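Local coordinates for protein DNA-binding response regulator, merR family (Colwellia psychrerythraea, PDB 3CNB) that probably acts as a DNA-binding response regulator, this chain being its CheY-like signal receiver domain, which is predicted to be phosphorylated on an aspartate, at residues Phe20-Phe32 and Lys113-Lys125. Sequence-based numbering, arbitrary orientation.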
loop_
_atom_site.group_PDB
_atom_site.type_symbol
_atom_site.label_atom_id
_atom_site.label_comp_id
_atom_site.label_asym_id
_atom_site.label_seq_id
_atom_site.Cartn_x
_atom_site.Cartn_y
_atom_site.Cartn_z
ATOM N N PHE A 20 -6.616 -8.678 9.173
ATOM C CA PHE A 20 -6.602 -8.252 7.780
ATOM C C PHE A 20 -5.183 -8.153 7.205
ATOM O O PHE A 20 -4.944 -8.576 6.068
ATOM C CB PHE A 20 -7.343 -6.923 7.591
ATOM C CG PHE A 20 -7.415 -6.487 6.154
ATOM C CD1 PHE A 20 -8.151 -7.235 5.219
ATOM C CD2 PHE A 20 -6.715 -5.359 5.722
ATOM C CE1 PHE A 20 -8.183 -6.838 3.876
ATOM C CE2 PHE A 20 -6.746 -4.951 4.391
ATOM C CZ PHE A 20 -7.475 -5.685 3.461
ATOM N N ALA A 21 -4.250 -7.611 7.990
ATOM C CA ALA A 21 -2.851 -7.513 7.574
ATOM C C ALA A 21 -2.231 -8.877 7.313
ATOM O O ALA A 21 -1.382 -9.005 6.425
ATOM C CB ALA A 21 -2.012 -6.742 8.614
ATOM N N ASP A 22 -2.645 -9.886 8.083
ATOM C CA ASP A 22 -2.116 -11.247 7.932
ATOM C C ASP A 22 -2.747 -11.918 6.713
ATOM O O ASP A 22 -2.112 -12.744 6.060
ATOM C CB ASP A 22 -2.389 -12.109 9.179
ATOM C CG ASP A 22 -1.597 -11.657 10.425
ATOM O OD1 ASP A 22 -0.787 -10.703 10.350
ATOM O OD2 ASP A 22 -1.815 -12.267 11.497
ATOM N N MET A 23 -4.001 -11.564 6.430
ATOM C CA MET A 23 -4.729 -12.107 5.278
ATOM C C MET A 23 -4.196 -11.531 3.969
ATOM O O MET A 23 -3.901 -12.281 3.027
ATOM C CB MET A 23 -6.241 -11.870 5.406
ATOM C CG MET A 23 -6.999 -11.917 4.065
ATOM S SD MET A 23 -8.783 -11.788 4.182
ATOM C CE MET A 23 -9.054 -13.073 5.435
ATOM N N LEU A 24 -4.065 -10.205 3.920
ATOM C CA LEU A 24 -3.424 -9.531 2.789
ATOM C C LEU A 24 -2.007 -10.043 2.553
ATOM O O LEU A 24 -1.586 -10.224 1.412
ATOM C CB LEU A 24 -3.423 -8.011 3.002
ATOM C CG LEU A 24 -2.899 -7.126 1.865
ATOM C CD1 LEU A 24 -3.659 -7.374 0.565
ATOM C CD2 LEU A 24 -2.987 -5.676 2.252
ATOM N N THR A 25 -1.269 -10.293 3.634
ATOM C CA THR A 25 0.109 -10.792 3.530
ATOM C C THR A 25 0.107 -12.180 2.922
ATOM O O THR A 25 0.901 -12.457 2.023
ATOM C CB THR A 25 0.837 -10.844 4.926
ATOM O OG1 THR A 25 0.915 -9.518 5.464
ATOM C CG2 THR A 25 2.243 -11.396 4.790
ATOM N N GLN A 26 -0.797 -13.032 3.403
ATOM C CA GLN A 26 -0.892 -14.413 2.922
ATOM C C GLN A 26 -1.304 -14.471 1.459
ATOM O O GLN A 26 -0.734 -15.226 0.679
ATOM C CB GLN A 26 -1.907 -15.188 3.755
ATOM C CG GLN A 26 -1.915 -16.683 3.494
ATOM C CD GLN A 26 -0.586 -17.318 3.739
ATOM O OE1 GLN A 26 -0.084 -17.322 4.856
ATOM N NE2 GLN A 26 0.000 -17.872 2.689
ATOM N N PHE A 27 -2.318 -13.691 1.115
ATOM C CA PHE A 27 -2.723 -13.503 -0.278
ATOM C C PHE A 27 -1.567 -13.076 -1.196
ATOM O O PHE A 27 -1.391 -13.619 -2.304
ATOM C CB PHE A 27 -3.850 -12.473 -0.365
ATOM C CG PHE A 27 -4.360 -12.259 -1.767
ATOM C CD1 PHE A 27 -5.241 -13.182 -2.347
ATOM C CD2 PHE A 27 -3.946 -11.161 -2.512
ATOM C CE1 PHE A 27 -5.707 -13.001 -3.639
ATOM C CE2 PHE A 27 -4.417 -10.965 -3.802
ATOM C CZ PHE A 27 -5.307 -11.893 -4.362
ATOM N N LEU A 28 -0.787 -12.098 -0.755
ATOM C CA LEU A 28 0.295 -11.610 -1.580
ATOM C C LEU A 28 1.486 -12.570 -1.632
ATOM O O LEU A 28 2.193 -12.609 -2.638
ATOM C CB LEU A 28 0.718 -10.211 -1.147
ATOM C CG LEU A 28 -0.266 -9.068 -1.326
ATOM C CD1 LEU A 28 0.316 -7.793 -0.665
ATOM C CD2 LEU A 28 -0.520 -8.859 -2.790
ATOM N N GLU A 29 1.707 -13.352 -0.570
ATOM C CA GLU A 29 2.718 -14.438 -0.604
ATOM C C GLU A 29 2.320 -15.583 -1.527
ATOM O O GLU A 29 3.179 -16.152 -2.202
ATOM C CB GLU A 29 3.025 -14.988 0.802
ATOM C CG GLU A 29 3.744 -13.957 1.687
ATOM C CD GLU A 29 4.041 -14.427 3.096
ATOM O OE1 GLU A 29 3.339 -15.332 3.608
ATOM O OE2 GLU A 29 4.981 -13.865 3.697
ATOM N N ASN A 30 1.030 -15.933 -1.527
ATOM C CA ASN A 30 0.464 -16.892 -2.490
ATOM C C ASN A 30 0.727 -16.425 -3.920
ATOM O O ASN A 30 1.181 -17.194 -4.745
ATOM C CB ASN A 30 -1.050 -17.065 -2.288
ATOM C CG ASN A 30 -1.403 -17.743 -0.974
ATOM O OD1 ASN A 30 -0.531 -18.236 -0.267
ATOM N ND2 ASN A 30 -2.698 -17.743 -0.625
ATOM N N LEU A 31 0.440 -15.150 -4.184
ATOM C CA LEU A 31 0.585 -14.535 -5.507
ATOM C C LEU A 31 2.043 -14.406 -5.938
ATOM O O LEU A 31 2.368 -14.608 -7.102
ATOM C CB LEU A 31 -0.035 -13.131 -5.483
ATOM C CG LEU A 31 -1.050 -12.694 -6.535
ATOM C CD1 LEU A 31 -1.211 -11.190 -6.438
ATOM C CD2 LEU A 31 -0.654 -13.110 -7.951
ATOM N N PHE A 32 2.919 -14.046 -5.006
ATOM C CA PHE A 32 4.327 -13.842 -5.335
ATOM C C PHE A 32 5.186 -14.633 -4.357
ATOM O O PHE A 32 5.638 -14.059 -3.367
ATOM C CB PHE A 32 4.713 -12.352 -5.232
ATOM C CG PHE A 32 3.878 -11.422 -6.080
ATOM C CD1 PHE A 32 2.963 -10.554 -5.485
ATOM C CD2 PHE A 32 4.047 -11.369 -7.460
ATOM C CE1 PHE A 32 2.190 -9.680 -6.251
ATOM C CE2 PHE A 32 3.275 -10.490 -8.247
ATOM C CZ PHE A 32 2.347 -9.643 -7.640
ATOM N N LYS A 113 -13.056 -1.141 1.232
ATOM C CA LYS A 113 -13.175 -2.348 2.057
ATOM C C LYS A 113 -14.650 -2.741 2.177
ATOM O O LYS A 113 -15.491 -1.863 2.292
ATOM C CB LYS A 113 -12.493 -2.171 3.421
ATOM C CG LYS A 113 -10.963 -2.113 3.310
ATOM C CD LYS A 113 -10.289 -2.037 4.652
ATOM C CE LYS A 113 -8.870 -1.540 4.503
ATOM N NZ LYS A 113 -8.326 -1.085 5.817
ATOM N N PRO A 114 -14.981 -4.054 2.088
ATOM C CA PRO A 114 -14.073 -5.208 2.013
ATOM C C PRO A 114 -13.410 -5.241 0.652
ATOM O O PRO A 114 -14.045 -4.926 -0.346
ATOM C CB PRO A 114 -14.994 -6.418 2.228
ATOM C CG PRO A 114 -16.363 -5.949 1.808
ATOM C CD PRO A 114 -16.401 -4.452 1.967
ATOM N N LEU A 115 -12.126 -5.568 0.643
ATOM C CA LEU A 115 -11.290 -5.483 -0.541
ATOM C C LEU A 115 -11.697 -6.497 -1.610
ATOM O O LEU A 115 -11.935 -7.651 -1.297
ATOM C CB LEU A 115 -9.843 -5.690 -0.116
ATOM C CG LEU A 115 -8.750 -5.246 -1.074
ATOM C CD1 LEU A 115 -7.647 -4.622 -0.290
ATOM C CD2 LEU A 115 -8.249 -6.428 -1.889
ATOM N N ASN A 116 -11.802 -6.060 -2.862
ATOM C CA ASN A 116 -12.065 -6.993 -3.959
ATOM C C ASN A 116 -10.742 -7.651 -4.369
ATOM O O ASN A 116 -9.932 -7.056 -5.074
ATOM C CB ASN A 116 -12.710 -6.278 -5.147
ATOM C CG ASN A 116 -13.252 -7.255 -6.205
ATOM O OD1 ASN A 116 -12.660 -8.285 -6.477
ATOM N ND2 ASN A 116 -14.389 -6.924 -6.786
ATOM N N PHE A 117 -10.525 -8.878 -3.898
ATOM C CA PHE A 117 -9.278 -9.585 -4.147
ATOM C C PHE A 117 -9.077 -10.070 -5.603
ATOM O O PHE A 117 -7.953 -10.242 -6.041
ATOM C CB PHE A 117 -9.122 -10.733 -3.147
ATOM C CG PHE A 117 -8.692 -10.285 -1.776
ATOM C CD1 PHE A 117 -7.348 -10.151 -1.473
ATOM C CD2 PHE A 117 -9.634 -10.004 -0.792
ATOM C CE1 PHE A 117 -6.935 -9.744 -0.209
ATOM C CE2 PHE A 117 -9.239 -9.592 0.479
ATOM C CZ PHE A 117 -7.888 -9.462 0.772
ATOM N N THR A 118 -10.158 -10.298 -6.343
ATOM C CA THR A 118 -10.044 -10.541 -7.802
ATOM C C THR A 118 -9.459 -9.330 -8.552
ATOM O O THR A 118 -8.508 -9.442 -9.343
ATOM C CB THR A 118 -11.423 -10.889 -8.388
ATOM O OG1 THR A 118 -11.881 -12.098 -7.782
ATOM C CG2 THR A 118 -11.378 -11.082 -9.915
ATOM N N LEU A 119 -10.032 -8.166 -8.299
ATOM C CA LEU A 119 -9.486 -6.941 -8.873
ATOM C C LEU A 119 -8.034 -6.649 -8.426
ATOM O O LEU A 119 -7.186 -6.291 -9.244
ATOM C CB LEU A 119 -10.416 -5.790 -8.538
ATOM C CG LEU A 119 -10.034 -4.379 -9.015
ATOM C CD1 LEU A 119 -9.803 -4.298 -10.541
ATOM C CD2 LEU A 119 -11.099 -3.392 -8.557
ATOM N N LEU A 120 -7.747 -6.834 -7.139
ATOM C CA LEU A 120 -6.392 -6.641 -6.629
ATOM C C LEU A 120 -5.360 -7.550 -7.268
ATOM O O LEU A 120 -4.279 -7.093 -7.623
ATOM C CB LEU A 120 -6.351 -6.792 -5.103
ATOM C CG LEU A 120 -4.928 -6.721 -4.508
ATOM C CD1 LEU A 120 -4.392 -5.255 -4.545
ATOM C CD2 LEU A 120 -4.828 -7.325 -3.100
ATOM N N GLU A 121 -5.700 -8.826 -7.423
ATOM C CA GLU A 121 -4.828 -9.801 -8.089
ATOM C C GLU A 121 -4.371 -9.308 -9.475
ATOM O O GLU A 121 -3.181 -9.305 -9.761
ATOM C CB GLU A 121 -5.535 -11.155 -8.190
ATOM C CG GLU A 121 -4.634 -12.333 -8.598
ATOM C CD GLU A 121 -4.709 -12.694 -10.080
ATOM O OE1 GLU A 121 -4.111 -13.723 -10.466
ATOM O OE2 GLU A 121 -5.369 -11.970 -10.865
ATOM N N LYS A 122 -5.323 -8.870 -10.302
ATOM C CA LYS A 122 -5.052 -8.339 -11.650
ATOM C C LYS A 122 -4.232 -7.063 -11.582
ATOM O O LYS A 122 -3.240 -6.918 -12.299
ATOM C CB LYS A 122 -6.379 -7.992 -12.326
ATOM C CG LYS A 122 -6.288 -7.659 -13.809
ATOM C CD LYS A 122 -6.871 -8.799 -14.606
ATOM C CE LYS A 122 -7.131 -8.423 -16.037
ATOM N NZ LYS A 122 -8.037 -9.437 -16.621
ATOM N N THR A 123 -4.674 -6.145 -10.716
ATOM C CA THR A 123 -4.117 -4.798 -10.583
ATOM C C THR A 123 -2.662 -4.819 -10.175
ATOM O O THR A 123 -1.825 -4.283 -10.889
ATOM C CB THR A 123 -4.929 -3.945 -9.590
ATOM O OG1 THR A 123 -6.285 -3.877 -10.032
ATOM C CG2 THR A 123 -4.384 -2.530 -9.501
ATOM N N ILE A 124 -2.347 -5.472 -9.059
ATOM C CA ILE A 124 -0.962 -5.491 -8.575
ATOM C C ILE A 124 0.001 -6.173 -9.544
ATOM O O ILE A 124 1.121 -5.705 -9.713
ATOM C CB ILE A 124 -0.814 -6.051 -7.110
ATOM C CG1 ILE A 124 0.580 -5.730 -6.545
ATOM C CG2 ILE A 124 -1.089 -7.563 -7.045
ATOM C CD1 ILE A 124 0.710 -5.966 -5.029
ATOM N N LYS A 125 -0.434 -7.258 -10.187
ATOM C CA LYS A 125 0.389 -7.924 -11.204
ATOM C C LYS A 125 0.692 -6.986 -12.385
ATOM O O LYS A 125 1.835 -6.860 -12.817
ATOM C CB LYS A 125 -0.306 -9.195 -11.694
ATOM C CG LYS A 125 -0.334 -10.324 -10.681
ATOM C CD LYS A 125 -0.195 -11.672 -11.366
ATOM C CE LYS A 125 -1.496 -12.157 -11.971
ATOM N NZ LYS A 125 -1.308 -13.463 -12.661
#
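Phe117, in the first turn of its helix, pushes its ring as a knob between Phe20, Met23, Leu24 and Phe27 of the neighbouring helix. Phe117 CB lies 4.1 Å from Phe27 CE1, and the ring runs outward from there. Phe117 CD1 comes next and sits over the centre of the Phe27 ring, 3.5 Å above its plane, so the two rings form an edge-to-face pair with planes 66° apart. CE1 continues along the same face to Phe27 CG and also meets Leu24 CD1, while Phe117 CZ, at the tip, reaches Phe20 CE1 at 4.1 Å and also meets Met23 CG. The sulfur of Met23 completes this end as an oblique Met-aromatic contact, and one face of the Phe117 ring carries CD2 of Leu115, two residues earlier in the chain.

These are the first and last helices of the CheY-like receiver fold, packed side by side on one face of the parallel sheet and crossing at -51°. At the end of the contact nearest Asp61, Phe20 takes Leu115 CD1 at its ring edge and lies beside Lys113 CE; the extended lysine carries NZ on to salt bridges with Glu15 and Asp61, the predicted phosphorylation site.

The chi1 of -178° turns Phe27 CG away from the backbone N and carries the ring toward helix 117-129, where Phe27 CE2 touches Leu120 CD2 at 3.7 Å and CZ meets Glu121 CB at the ring edge. An alanine here would take away the face under Phe117 CD1, and would probably leave that ring freer to turn and Leu120 less tightly packed. One turn on, Leu31 splits its branches: CD1 rests on Ile124 CG2, and Leu31 CD2 on Lys125 CD at 3.7 Å. Just past the helix, Phe32 CE1 lies 4.0 Å from Ile124 CG2, which sits at the ring edge.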